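Long-range contacts in ATP synthase subunit s, mitochondrial (Bos taurus, PDB 3E4G), which regulates mitochondrial ATP synthase, being necessary for its proton conduction and blocking a proton leak through an alternative exit pathway: residues 111-116 with 137-142; 79-84 with 104-109; 118-123 with 141-146; 37-42 with 63-68; 98-103 with 128-133. The protein carries 1 engineered substitution. One frame throughout, in Å; residues are numbered along the deposited sequence. Where two conformers were deposited one is given.

Interaction 1 of 5, residues 111-116 with 137-142; sequences NLQKSM and HFRNLK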
# COMPACT_ATOMS: atom_id res chain seq x y z
N ASN A 111 5.52 10.70 5.14
CA ASN A 111 4.87 11.16 3.93
C ASN A 111 3.50 10.51 3.77
O ASN A 111 2.53 11.17 3.33
CB ASN A 111 5.75 10.97 2.72
CG ASN A 111 6.25 9.54 2.58
OD1 ASN A 111 6.97 9.04 3.52
ND2 ASN A 111 5.96 8.87 1.50
N LEU A 112 3.38 9.21 4.07
CA LEU A 112 2.07 8.52 4.00
C LEU A 112 1.21 8.91 5.16
O LEU A 112 -0.03 9.03 5.02
CB LEU A 112 2.25 7.00 3.99
CG LEU A 112 2.99 6.44 2.75
CD1 LEU A 112 3.00 4.92 2.84
CD2 LEU A 112 2.26 6.84 1.47
N GLN A 113 1.78 9.09 6.37
CA GLN A 113 0.95 9.54 7.51
C GLN A 113 0.23 10.84 7.15
O GLN A 113 -0.92 11.06 7.51
CB GLN A 113 1.81 9.79 8.74
CG GLN A 113 2.52 8.54 9.25
CD GLN A 113 3.51 8.87 10.38
OE1 GLN A 113 3.68 10.06 10.73
NE2 GLN A 113 4.14 7.84 10.90
N LYS A 114 0.94 11.74 6.44
CA LYS A 114 0.35 13.05 6.09
C LYS A 114 -0.74 12.96 5.09
O LYS A 114 -1.70 13.74 5.15
CB LYS A 114 1.48 13.99 5.58
CG LYS A 114 2.47 14.36 6.65
CD LYS A 114 3.80 14.79 6.04
CE LYS A 114 4.84 15.12 7.10
NZ LYS A 114 6.11 15.43 6.51
N SER A 115 -0.65 12.04 4.12
CA SER A 115 -1.57 12.06 2.96
C SER A 115 -2.66 11.00 3.04
O SER A 115 -3.71 11.19 2.38
CB SER A 115 -0.79 11.83 1.69
OG SER A 115 -0.10 10.61 1.70
N MET A 116 -2.48 9.89 3.75
CA MET A 116 -3.39 8.76 3.62
C MET A 116 -4.76 9.05 4.18
O MET A 116 -4.92 9.48 5.34
CB MET A 116 -2.78 7.54 4.31
CG MET A 116 -1.80 6.82 3.40
SD MET A 116 -2.57 6.00 1.99
CE MET A 116 -3.49 4.70 2.84
N HIS A 137 -0.98 5.11 13.01
CA HIS A 137 -0.11 6.26 12.67
C HIS A 137 -0.63 7.02 11.47
O HIS A 137 -0.15 8.16 11.23
CB HIS A 137 1.31 5.80 12.37
CG HIS A 137 1.98 5.27 13.59
ND1 HIS A 137 2.31 6.06 14.73
CD2 HIS A 137 2.35 4.04 13.87
CE1 HIS A 137 2.78 5.27 15.65
NE2 HIS A 137 2.95 4.06 15.13
N PHE A 138 -1.55 6.48 10.68
CA PHE A 138 -2.21 7.20 9.58
C PHE A 138 -3.27 8.08 10.18
O PHE A 138 -4.47 7.81 10.19
CB PHE A 138 -2.73 6.23 8.52
CG PHE A 138 -1.69 5.52 7.75
CD1 PHE A 138 -0.33 5.87 7.72
CD2 PHE A 138 -2.07 4.46 6.88
CE1 PHE A 138 0.54 5.25 6.89
CE2 PHE A 138 -1.15 3.82 6.08
CZ PHE A 138 0.16 4.21 6.08
N ARG A 139 -2.78 9.23 10.74
CA ARG A 139 -3.60 10.08 11.61
C ARG A 139 -4.72 10.74 10.89
O ARG A 139 -5.64 11.26 11.53
CB ARG A 139 -2.70 11.08 12.35
CG ARG A 139 -1.90 12.00 11.45
CD ARG A 139 -1.00 12.89 12.27
NE ARG A 139 -0.13 13.77 11.46
CZ ARG A 139 1.03 13.41 10.97
NH1 ARG A 139 1.54 12.22 11.21
NH2 ARG A 139 1.70 14.24 10.17
N ASN A 140 -4.68 10.82 9.54
CA ASN A 140 -5.71 11.44 8.72
C ASN A 140 -6.66 10.44 8.10
O ASN A 140 -7.54 10.81 7.30
CB ASN A 140 -5.08 12.29 7.63
CG ASN A 140 -4.20 13.38 8.21
OD1 ASN A 140 -2.98 13.43 7.85
ND2 ASN A 140 -4.72 14.17 9.09
N LEU A 141 -6.53 9.14 8.46
CA LEU A 141 -7.37 8.12 7.84
C LEU A 141 -8.82 8.36 8.15
O LEU A 141 -9.21 8.56 9.31
CB LEU A 141 -6.93 6.73 8.34
CG LEU A 141 -7.14 5.54 7.38
CD1 LEU A 141 -6.19 5.71 6.15
CD2 LEU A 141 -6.84 4.28 8.12
N LYS A 142 -9.64 8.25 7.10
CA LYS A 142 -11.10 8.39 7.21
C LYS A 142 -11.83 7.10 6.96
O LYS A 142 -13.02 7.00 7.36
CB LYS A 142 -11.60 9.47 6.28
CG LYS A 142 -11.05 10.88 6.59
CD LYS A 142 -11.52 11.27 8.10
CE LYS A 142 -13.03 11.32 8.19
NZ LYS A 142 -13.41 12.19 9.34

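Interaction 2 of 5, residues 79-84 with 104-109; sequences DHMEGL and ERLSQL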
# COMPACT_ATOMS: atom_id res chain seq x y z
N ASP A 79 9.73 0.27 0.31
CA ASP A 79 10.64 1.40 0.32
C ASP A 79 10.45 2.30 -0.91
O ASP A 79 10.84 3.49 -0.88
CB ASP A 79 12.07 0.97 0.50
CG ASP A 79 12.37 0.44 1.94
OD1 ASP A 79 11.55 0.60 2.85
OD2 ASP A 79 13.45 -0.12 2.08
N HIS A 80 9.84 1.78 -1.97
CA HIS A 80 9.48 2.67 -3.10
C HIS A 80 8.46 3.77 -2.69
O HIS A 80 8.24 4.71 -3.43
CB HIS A 80 8.82 1.89 -4.26
CG HIS A 80 9.78 1.03 -5.05
ND1 HIS A 80 9.99 -0.31 -4.77
CD2 HIS A 80 10.55 1.30 -6.12
CE1 HIS A 80 10.84 -0.78 -5.68
NE2 HIS A 80 11.21 0.17 -6.49
N MET A 81 7.81 3.56 -1.58
CA MET A 81 6.72 4.48 -1.07
C MET A 81 7.40 5.75 -0.46
O MET A 81 6.68 6.71 -0.19
CB MET A 81 5.84 3.80 -0.01
CG MET A 81 5.07 2.56 -0.56
SD MET A 81 3.87 2.87 -1.91
CE MET A 81 2.73 3.91 -1.10
N GLU A 82 8.69 5.69 -0.14
CA GLU A 82 9.31 6.72 0.72
C GLU A 82 9.18 8.10 0.20
O GLU A 82 9.06 9.05 0.99
CB GLU A 82 10.79 6.34 0.92
CG GLU A 82 11.41 7.06 2.08
CD GLU A 82 11.81 8.38 1.77
OE1 GLU A 82 12.22 8.62 0.59
OE2 GLU A 82 11.83 9.28 2.68
N GLY A 83 9.28 8.28 -1.10
CA GLY A 83 9.31 9.63 -1.74
C GLY A 83 7.96 10.16 -2.21
O GLY A 83 7.89 11.24 -2.83
N LEU A 84 6.90 9.38 -2.02
CA LEU A 84 5.57 9.73 -2.57
C LEU A 84 4.86 10.68 -1.64
O LEU A 84 4.70 10.42 -0.44
CB LEU A 84 4.73 8.47 -2.71
CG LEU A 84 5.37 7.36 -3.59
CD1 LEU A 84 4.42 6.18 -3.68
CD2 LEU A 84 5.72 7.85 -4.95
N GLU A 104 3.76 -2.25 9.12
CA GLU A 104 4.59 -1.47 10.02
C GLU A 104 5.46 -0.52 9.19
O GLU A 104 5.54 0.71 9.51
CB GLU A 104 5.43 -2.38 10.90
CG GLU A 104 4.61 -3.11 11.91
CD GLU A 104 5.27 -4.31 12.55
OE1 GLU A 104 6.35 -4.72 12.11
OE2 GLU A 104 4.67 -4.85 13.47
N ARG A 105 6.16 -1.01 8.17
CA ARG A 105 7.00 -0.18 7.35
C ARG A 105 6.22 1.00 6.73
O ARG A 105 6.64 2.15 6.74
CB ARG A 105 7.66 -1.04 6.24
CG ARG A 105 8.67 -0.39 5.28
CD ARG A 105 9.28 -1.39 4.28
NE ARG A 105 10.11 -2.36 4.95
CZ ARG A 105 11.34 -2.12 5.52
NH1 ARG A 105 11.99 -1.00 5.22
NH2 ARG A 105 11.87 -3.00 6.29
N LEU A 106 5.04 0.67 6.20
CA LEU A 106 4.15 1.74 5.62
C LEU A 106 3.78 2.78 6.68
O LEU A 106 3.78 3.99 6.43
CB LEU A 106 2.90 1.13 5.09
CG LEU A 106 3.03 0.38 3.73
CD1 LEU A 106 1.74 -0.41 3.48
CD2 LEU A 106 3.25 1.34 2.61
N SER A 107 3.40 2.29 7.86
CA SER A 107 2.86 3.17 8.92
C SER A 107 3.90 4.18 9.37
O SER A 107 3.52 5.22 9.93
CB SER A 107 2.38 2.37 10.10
OG SER A 107 3.45 1.83 10.87
N GLN A 108 5.18 3.86 9.24
CA GLN A 108 6.29 4.71 9.69
C GLN A 108 6.75 5.75 8.71
O GLN A 108 7.61 6.57 9.00
CB GLN A 108 7.50 3.79 10.10
CG GLN A 108 7.16 3.02 11.37
CD GLN A 108 7.07 3.87 12.50
OE1 GLN A 108 6.18 3.69 13.42
NE2 GLN A 108 7.96 4.82 12.67
N LEU A 109 6.16 5.73 7.48
CA LEU A 109 6.54 6.71 6.46
C LEU A 109 5.74 7.99 6.74
O LEU A 109 4.51 8.01 6.54
CB LEU A 109 6.24 6.15 5.08
CG LEU A 109 7.22 5.03 4.66
CD1 LEU A 109 6.76 4.47 3.33
CD2 LEU A 109 8.70 5.58 4.61
O HOH W 1 14.87 -0.06 4.37

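Interaction 3 of 5, residues 118-123 with 141-146; sequences EMEIIS and LKYLFL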
# COMPACT_ATOMS: atom_id res chain seq x y z
N GLU A 118 -7.61 6.61 2.97
CA GLU A 118 -8.43 5.41 2.82
C GLU A 118 -7.51 4.19 2.65
O GLU A 118 -6.60 4.22 1.81
CB GLU A 118 -9.30 5.54 1.57
CG GLU A 118 -9.93 4.27 1.00
CD GLU A 118 -10.74 4.48 -0.24
OE1 GLU A 118 -11.61 5.40 -0.19
OE2 GLU A 118 -10.49 3.73 -1.20
N MET A 119 -7.80 3.13 3.39
CA MET A 119 -7.09 1.88 3.13
C MET A 119 -8.03 0.71 3.26
O MET A 119 -8.99 0.73 4.02
CB MET A 119 -5.91 1.76 4.10
CG MET A 119 -5.00 0.67 3.81
SD MET A 119 -3.48 0.87 4.78
CE MET A 119 -2.55 -0.42 4.00
N GLU A 120 -7.70 -0.30 2.46
CA GLU A 120 -8.53 -1.52 2.38
C GLU A 120 -7.53 -2.71 2.41
O GLU A 120 -6.57 -2.68 1.62
CB GLU A 120 -9.31 -1.56 1.09
CG GLU A 120 -10.22 -0.29 0.92
CD GLU A 120 -10.90 -0.38 -0.42
OE1 GLU A 120 -10.27 -0.26 -1.47
OE2 GLU A 120 -12.10 -0.78 -0.45
N ILE A 121 -7.79 -3.67 3.26
CA ILE A 121 -6.92 -4.87 3.37
C ILE A 121 -7.85 -6.07 3.37
O ILE A 121 -8.66 -6.23 4.30
CB ILE A 121 -6.03 -4.81 4.63
CG1 ILE A 121 -5.24 -3.51 4.69
CG2 ILE A 121 -5.08 -6.02 4.60
CD1 ILE A 121 -4.46 -3.34 5.98
N ILE A 122 -7.74 -6.87 2.32
CA ILE A 122 -8.74 -7.92 2.01
C ILE A 122 -7.98 -9.18 1.67
O ILE A 122 -7.17 -9.21 0.74
CB ILE A 122 -9.60 -7.49 0.80
CG1 ILE A 122 -10.29 -6.13 1.07
CG2 ILE A 122 -10.63 -8.61 0.50
CD1 ILE A 122 -10.66 -5.40 -0.16
N SER A 123 -8.30 -10.28 2.37
CA SER A 123 -7.78 -11.60 1.95
C SER A 123 -6.26 -11.60 1.82
O SER A 123 -5.70 -12.18 0.89
CB SER A 123 -8.45 -12.05 0.65
OG SER A 123 -9.86 -12.16 0.78
N LEU A 141 -6.53 9.14 8.46
CA LEU A 141 -7.37 8.12 7.84
C LEU A 141 -8.82 8.36 8.15
O LEU A 141 -9.21 8.56 9.31
CB LEU A 141 -6.93 6.73 8.34
CG LEU A 141 -7.14 5.54 7.38
CD1 LEU A 141 -6.19 5.71 6.15
CD2 LEU A 141 -6.84 4.28 8.12
N LYS A 142 -9.64 8.25 7.10
CA LYS A 142 -11.10 8.39 7.21
C LYS A 142 -11.83 7.10 6.96
O LYS A 142 -13.02 7.00 7.36
CB LYS A 142 -11.60 9.47 6.28
CG LYS A 142 -11.05 10.88 6.59
CD LYS A 142 -11.52 11.27 8.10
CE LYS A 142 -13.03 11.32 8.19
NZ LYS A 142 -13.41 12.19 9.34
N TYR A 143 -11.26 6.17 6.25
CA TYR A 143 -11.93 4.90 5.90
C TYR A 143 -10.92 3.77 6.01
O TYR A 143 -9.83 3.88 5.41
CB TYR A 143 -12.49 5.00 4.44
CG TYR A 143 -13.23 3.78 3.99
CD1 TYR A 143 -14.47 3.50 4.49
CD2 TYR A 143 -12.68 2.93 3.06
CE1 TYR A 143 -15.17 2.39 4.02
CE2 TYR A 143 -13.41 1.84 2.57
CZ TYR A 143 -14.65 1.59 3.07
OH TYR A 143 -15.41 0.52 2.55
N LEU A 144 -11.31 2.71 6.69
CA LEU A 144 -10.47 1.49 6.78
C LEU A 144 -11.43 0.33 6.64
O LEU A 144 -12.33 0.17 7.48
CB LEU A 144 -9.71 1.41 8.12
CG LEU A 144 -8.82 0.19 8.31
CD1 LEU A 144 -7.76 0.08 7.26
CD2 LEU A 144 -8.16 0.22 9.72
N PHE A 145 -11.19 -0.49 5.65
CA PHE A 145 -12.01 -1.68 5.37
C PHE A 145 -11.09 -2.89 5.50
O PHE A 145 -10.07 -2.99 4.80
CB PHE A 145 -12.56 -1.59 3.94
CG PHE A 145 -13.27 -2.80 3.43
CD1 PHE A 145 -14.08 -3.57 4.24
CD2 PHE A 145 -13.09 -3.18 2.11
CE1 PHE A 145 -14.76 -4.68 3.68
CE2 PHE A 145 -13.75 -4.28 1.56
CZ PHE A 145 -14.58 -5.02 2.38
N LEU A 146 -11.48 -3.80 6.40
CA LEU A 146 -10.73 -5.06 6.66
C LEU A 146 -11.66 -6.22 6.34
O LEU A 146 -12.78 -6.25 6.87
CB LEU A 146 -10.31 -5.13 8.12
CG LEU A 146 -9.50 -3.93 8.62
CD1 LEU A 146 -9.09 -4.12 10.11
CD2 LEU A 146 -8.28 -3.68 7.77

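Interaction 4 of 5, residues 37-42 with 63-68; sequences MVRYHG and IQAIDA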
# COMPACT_ATOMS: atom_id res chain seq x y z
N MET A 37 -1.82 -1.99 -9.60
CA MET A 37 -2.27 -0.87 -10.47
C MET A 37 -2.16 0.43 -9.65
O MET A 37 -2.23 0.43 -8.42
CB MET A 37 -3.75 -1.09 -10.88
CG MET A 37 -4.00 -2.39 -11.61
SD MET A 37 -5.78 -2.54 -11.96
CE MET A 37 -5.82 -4.15 -12.71
N VAL A 38 -2.00 1.53 -10.40
CA VAL A 38 -1.99 2.86 -9.76
C VAL A 38 -2.89 3.80 -10.57
O VAL A 38 -3.11 3.60 -11.77
CB VAL A 38 -0.59 3.51 -9.68
CG1 VAL A 38 0.37 2.57 -8.86
CG2 VAL A 38 0.03 3.88 -10.99
N ARG A 39 -3.36 4.84 -9.91
CA ARG A 39 -4.13 5.90 -10.58
C ARG A 39 -3.56 7.23 -10.13
O ARG A 39 -3.35 7.46 -8.92
CB ARG A 39 -5.61 5.83 -10.23
CG ARG A 39 -6.43 6.84 -11.05
CD ARG A 39 -7.91 6.82 -10.72
NE ARG A 39 -8.20 7.05 -9.31
CZ ARG A 39 -7.95 8.20 -8.68
NH1 ARG A 39 -7.52 9.29 -9.36
NH2 ARG A 39 -8.09 8.27 -7.38
N TYR A 40 -3.27 8.09 -11.11
CA TYR A 40 -2.66 9.41 -10.81
C TYR A 40 -3.73 10.44 -10.49
O TYR A 40 -4.87 10.44 -10.97
CB TYR A 40 -1.86 9.87 -12.03
CG TYR A 40 -0.73 8.94 -12.36
CD1 TYR A 40 0.20 8.57 -11.39
CD2 TYR A 40 -0.56 8.42 -13.66
CE1 TYR A 40 1.24 7.71 -11.69
CE2 TYR A 40 0.48 7.58 -13.96
CZ TYR A 40 1.39 7.22 -12.97
OH TYR A 40 2.41 6.35 -13.31
N HIS A 41 -3.29 11.39 -9.62
CA HIS A 41 -4.09 12.61 -9.42
C HIS A 41 -4.44 13.20 -10.78
O HIS A 41 -3.62 13.34 -11.66
CB HIS A 41 -3.28 13.63 -8.62
CG HIS A 41 -3.29 13.36 -7.18
ND1 HIS A 41 -4.32 13.77 -6.36
CD2 HIS A 41 -2.40 12.65 -6.39
CE1 HIS A 41 -4.05 13.34 -5.15
NE2 HIS A 41 -2.91 12.63 -5.13
N GLY A 42 -5.73 13.59 -10.87
CA GLY A 42 -6.26 14.25 -12.08
C GLY A 42 -6.67 13.33 -13.16
O GLY A 42 -7.16 13.80 -14.20
N ILE A 63 1.00 9.63 -7.91
CA ILE A 63 0.07 8.58 -7.48
C ILE A 63 -0.93 9.11 -6.46
O ILE A 63 -0.51 9.64 -5.41
CB ILE A 63 0.84 7.36 -6.92
CG1 ILE A 63 1.76 6.76 -8.00
CG2 ILE A 63 -0.13 6.33 -6.34
CD1 ILE A 63 2.76 5.71 -7.44
N GLN A 64 -2.20 8.90 -6.73
CA GLN A 64 -3.27 9.16 -5.77
C GLN A 64 -3.77 7.89 -5.12
O GLN A 64 -4.11 7.87 -3.93
CB GLN A 64 -4.47 9.90 -6.46
CG GLN A 64 -5.56 10.22 -5.47
CD GLN A 64 -6.59 11.23 -6.07
OE1 GLN A 64 -6.81 11.21 -7.28
NE2 GLN A 64 -7.17 12.07 -5.23
N ALA A 65 -3.92 6.81 -5.92
CA ALA A 65 -4.52 5.57 -5.44
C ALA A 65 -3.69 4.40 -5.96
O ALA A 65 -3.17 4.41 -7.07
CB ALA A 65 -5.97 5.46 -5.92
N ILE A 66 -3.64 3.36 -5.12
CA ILE A 66 -2.96 2.10 -5.41
C ILE A 66 -3.94 0.99 -5.20
O ILE A 66 -4.65 0.96 -4.19
CB ILE A 66 -1.73 1.91 -4.50
CG1 ILE A 66 -0.71 3.03 -4.77
CG2 ILE A 66 -1.13 0.50 -4.67
CD1 ILE A 66 0.40 3.11 -3.71
N ASP A 67 -4.00 0.04 -6.16
CA ASP A 67 -4.85 -1.13 -6.04
C ASP A 67 -3.98 -2.34 -6.33
O ASP A 67 -3.68 -2.62 -7.51
CB ASP A 67 -6.05 -1.07 -6.99
CG ASP A 67 -6.93 -2.27 -6.90
OD1 ASP A 67 -6.57 -3.24 -6.20
OD2 ASP A 67 -8.02 -2.19 -7.54
N ALA A 68 -3.48 -2.98 -5.28
CA ALA A 68 -2.62 -4.15 -5.39
C ALA A 68 -3.47 -5.36 -5.11
O ALA A 68 -3.70 -5.72 -3.94
CB ALA A 68 -1.45 -4.03 -4.41
O HOH W 2 -7.83 13.04 -9.04

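Interaction 5 of 5, residues 98-103 with 128-133; sequences IEDGCL and TDKGII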
# COMPACT_ATOMS: atom_id res chain seq x y z
N ILE A 98 2.34 -10.18 1.71
CA ILE A 98 2.25 -9.08 2.71
C ILE A 98 2.27 -9.69 4.10
O ILE A 98 1.63 -10.76 4.32
CB ILE A 98 0.98 -8.16 2.42
CG1 ILE A 98 1.17 -7.45 1.11
CG2 ILE A 98 0.61 -7.23 3.63
CD1 ILE A 98 0.41 -6.22 0.73
N GLU A 99 2.89 -9.03 5.03
CA GLU A 99 2.87 -9.42 6.44
C GLU A 99 2.75 -8.14 7.31
O GLU A 99 2.81 -7.00 6.81
CB GLU A 99 4.18 -10.18 6.79
CG GLU A 99 4.49 -11.37 6.01
CD GLU A 99 5.75 -12.04 6.39
OE1 GLU A 99 6.37 -11.63 7.38
OE2 GLU A 99 6.19 -12.99 5.69
N ASP A 100 2.68 -8.37 8.60
CA ASP A 100 2.64 -7.26 9.56
C ASP A 100 3.81 -6.29 9.35
O ASP A 100 3.63 -5.08 9.48
CB ASP A 100 2.65 -7.78 10.98
CG ASP A 100 1.39 -8.50 11.36
OD1 ASP A 100 0.33 -8.28 10.73
OD2 ASP A 100 1.43 -9.25 12.40
N GLY A 101 4.99 -6.84 9.04
CA GLY A 101 6.14 -5.96 8.88
C GLY A 101 5.97 -4.98 7.70
O GLY A 101 6.50 -3.87 7.75
N CYS A 102 5.22 -5.37 6.68
CA CYS A 102 4.94 -4.50 5.53
C CYS A 102 4.08 -3.31 6.00
O CYS A 102 4.32 -2.15 5.65
CB CYS A 102 4.18 -5.26 4.44
SG CYS A 102 5.07 -6.76 3.84
N LEU A 103 3.04 -3.63 6.79
CA LEU A 103 2.12 -2.61 7.31
C LEU A 103 2.85 -1.68 8.28
O LEU A 103 2.65 -0.46 8.29
CB LEU A 103 0.92 -3.24 7.97
CG LEU A 103 0.08 -4.11 7.00
CD1 LEU A 103 -1.11 -4.70 7.75
CD2 LEU A 103 -0.39 -3.33 5.79
N THR A 128 -2.02 -9.85 10.84
CA THR A 128 -2.60 -10.08 12.17
C THR A 128 -2.98 -8.77 12.79
O THR A 128 -2.77 -7.65 12.28
CB THR A 128 -1.60 -10.86 13.11
OG1 THR A 128 -0.68 -9.91 13.72
CG2 THR A 128 -0.90 -11.98 12.42
N ASP A 129 -3.50 -8.88 14.03
CA ASP A 129 -3.86 -7.72 14.80
C ASP A 129 -2.71 -6.73 14.89
O ASP A 129 -2.93 -5.50 14.92
CB ASP A 129 -4.30 -8.13 16.21
CG ASP A 129 -5.42 -9.22 16.20
OD1 ASP A 129 -5.08 -10.40 15.89
OD2 ASP A 129 -6.60 -8.84 16.37
N LYS A 130 -1.48 -7.20 15.01
CA LYS A 130 -0.32 -6.30 15.13
C LYS A 130 -0.15 -5.39 13.93
O LYS A 130 0.14 -4.19 14.06
CB LYS A 130 0.97 -7.12 15.32
CG LYS A 130 2.21 -6.42 15.58
CD LYS A 130 3.34 -7.39 15.96
CE LYS A 130 3.85 -8.01 14.78
NZ LYS A 130 5.11 -7.47 14.31
N GLY A 131 -0.28 -5.93 12.74
CA GLY A 131 -0.15 -5.12 11.55
C GLY A 131 -1.26 -4.08 11.43
O GLY A 131 -1.03 -2.96 11.00
N ILE A 132 -2.46 -4.51 11.79
CA ILE A 132 -3.60 -3.55 11.73
C ILE A 132 -3.38 -2.42 12.69
O ILE A 132 -3.62 -1.25 12.37
CB ILE A 132 -4.94 -4.31 11.97
CG1 ILE A 132 -5.21 -5.39 10.91
CG2 ILE A 132 -6.10 -3.29 12.08
CD1 ILE A 132 -5.13 -4.90 9.50
N ILE A 133 -2.99 -2.71 13.92
CA ILE A 133 -2.90 -1.67 14.92
C ILE A 133 -1.80 -0.63 14.53
O ILE A 133 -1.99 0.53 14.83
CB ILE A 133 -2.64 -2.33 16.33
CG1 ILE A 133 -3.87 -3.04 16.81
CG2 ILE A 133 -2.20 -1.29 17.36
CD1 ILE A 133 -4.93 -2.04 17.38

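Interaction 1 of 5, residues 111-116 with 137-142
Apolar packing centres on the ring of Phe138, swung beside its own backbone N (chi1 -68°) so that it lies alongside Met116. The methylene CG of Met116 sits over one face of the ring, offset toward the rim and 4.1 Å from the Phe138 centroid, a CH-pi contact. Met116 bends at both chi2 and chi3, which brings SD into an oblique Met-aromatic contact and CE to CE2 of the same ring. From helix 110-115, Leu112 CB reaches Phe138 CE1 at 3.8 Å, while Met116 CB touches Leu141 CD1 at 4.3 Å. An alanine in place of Phe138 would remove the ring and would probably leave Met116 CG and Leu112 CB without their main partner across this contact.

Polar contacts lie toward the surface. Arg139 NH1 gives a weak, bent hydrogen bond to Gln113 OE1 (3.1 Å), which lies in the guanidinium plane although the amide is turned 81° from it. The amide NE2 is held by Ser107 O, and Gln113 CG packs at 3.3 Å on His137 O. Lys114 lies alongside Arg139, its CG 3.6 Å from Arg139 NH2.

An inverse gamma turn centred on Phe138 and a type I turn from Phe138 to Leu141 lead the chain toward strand 143-147. The contact joins the helical side of LRR 3 to the returning loop of LRR 4, as neighbouring coils pack in a leucine-rich repeat fold.

Interaction 2 of 5, residues 79-84 with 104-109
Two neighbouring leucine-rich repeats meet here, the 3-10 turn of LRR 2 against helix 100-107 of LRR 3, and Arg105 spans the gap at the surface. Its CB points toward residues 79-84, and with CG anti to the backbone N (chi1 -176°) the chain runs out to Asp79. CG passes 3.9 Å from Asp79 OD1, CD comes within 3.3 Å of that oxygen, and NE and CZ stay farther from it than CD. A bend at chi3 turns the guanidinium so that NH1 donates to Asp79 OD1 at 2.9 Å, a salt bridge. The oxygen uses its syn lone pair, with the carboxylate plane 67° from the guanidinium. A water bridges the two side chains, donating to Asp79 OD2 and accepting weakly from Arg105 NH1.

The rest of the contact is apolar. Met81, which also meets Ile66 and Trp30, puts CG 3.9 Å from Leu106 CD2. Leu109 spreads its two methyls over the turn, CD2 4.0 Å from Glu82 CG and CD1 3.5 Å from Met81 CB.

Interaction 3 of 5, residues 118-123 with 141-146
Glu118 and Tyr143 both carry CG anti to the backbone N (chi1 163° and -178°), so their side chains run side by side, and Glu118 CG meets the ring edge at Tyr143 CD2, 3.7 Å away. Glu120 has CG beside the backbone N (chi1 -56°), which puts its CG at the same ring's edge and its OE2 at the edge of Phe145, 3.6 Å from CD2. Ile122 has CG1 beside its backbone N and reaches Phe145 CE2 obliquely with CD1, at 3.7 Å. An alanine at Ile122 would lose CG1, CG2 and CD1 and would probably loosen the packing on the Phe145 ring.

The backbones pair in parallel. Met119 N donates to Tyr143 O at 3.0 Å, Phe145 N returns a bond to Met119 O, and Ile121 N meets Phe145 O at 2.8 Å, nearly along the C=O axis. On the opposite sheet face Met119 CB touches Leu144 CD1 (4.0 Å), and Ile121 CB touches Leu146 CD2 (4.0 Å) under helix 129-134, which links the two strands in a beta-alpha-beta unit.

This strand pair is two-sided: these four pack on the helix side, while Glu118, Glu120, Tyr143 and Phe145, with Ile122 beside them, share the other. There the slightly positive C-H edge of Phe145 would probably favour Glu120 OE2; OE1 has a weak, long ion pair with Arg91.

Interaction 4 of 5, residues 37-42 with 63-68
Met37 and Asp67 exchange two antiparallel backbone hydrogen bonds, and Arg39 N donates to Ala65 O at 2.9 Å. Arg39 O accepts from both Ala65 N (3.1 Å) and Gln64 N (2.9 Å), each in the carbonyl plane, where the register slips by one residue.

Between side chains, Arg39 NH1 donates to Gln64 OE1 at 2.9 Å from above the amide carbonyl plane, NH2 adding a weak bond. A water bridges the same oxygen to Gly42 N. His41 lies flat on Gln64, whose CB sits over the ring centre, 3.5 Å from the His41 centroid, the amide tilted 27°. His41 NE2 is held by Tyr86 O.

On the side of helix 23-33, Val38 CG1 meets Ile63 CD1 (4.2 Å). At the bulged end, where the side chains diverge, Tyr40 CE1 meets Ile63 CG1 (3.8 Å).

Gln64 and Ala65 opposite Arg39 form a classic beta bulge in the sheet's antiparallel pairing; the other end, at Met37 and Asp67, lies near the magnesium site of Gly35 and Thr69.

Interaction 5 of 5, residues 98-103 with 128-133
Asp100 sets CG beside its backbone N (chi1 -68°) and turns its carboxylate to grip Thr128 with both oxygens. OD1 accepts from Thr128 N at 2.8 Å in an almost straight bond, and OD2 accepts from Thr128 OG1 at 2.6 Å, each oxygen using its syn lone pair. Thr128 in turn holds OG1 in the crowded position between its own N and carbonyl carbon (chi1 84°). From there the hydroxyl also accepts from Lys130 N at 3.1 Å, capping helix 129-134 as its N-cap. One hydroxyl thus serves both the helix start and the neighbouring helix, and the two bonds fix the rotation of the carboxylate.

These are the first turns of helices 100-107 and 129-134, from neighbouring repeats, LRR 3 and LRR 4, on the convex side of a leucine-rich repeat fold. They come so close that the CA atoms of Asp100 and Gly131 are 4.0 Å apart, and a CB on Gly131 would lie 2.3 Å from Asp100 OD1, a clash that glycine avoids.

Lys130 bends at chi3 and chi4, laying CE 3.6 Å from Asp100 OD2 and carrying NZ to a salt bridge with Glu104. The ammonium of Lys130, near Asp100 but beyond salt-bridge range, may favour the ionised carboxylate. Deeper in, Leu103 CB rests on Gly131 O at 3.6 Å; with CG beside the backbone N, CD1 reaches Ile132 CD1 at 4.4 Å.

In the fold
All five contacts are partly buried: the helix-side face of interaction 3 and the Phe138-Met116 packing of interaction 1 lie in the core, while Arg139-Gln113 of interaction 1 and Arg105-Asp79 of interaction 2 form more exposed polar rims. Interactions 3 and 4 belong to one sheet and rest on backbone hydrogen bonds, parallel in 3 and antiparallel in 4, their centres about 15 Å apart. Interactions 2 and 5 share helix 100-107 and pair it with the repeat before and the repeat after through carboxylate bonds; the Glu104-Lys130 salt bridge joins them. Phe138 of interaction 1 touches Met119 of interaction 3, and Ile121 meets Leu103 and Ile132, tying sheet to helices.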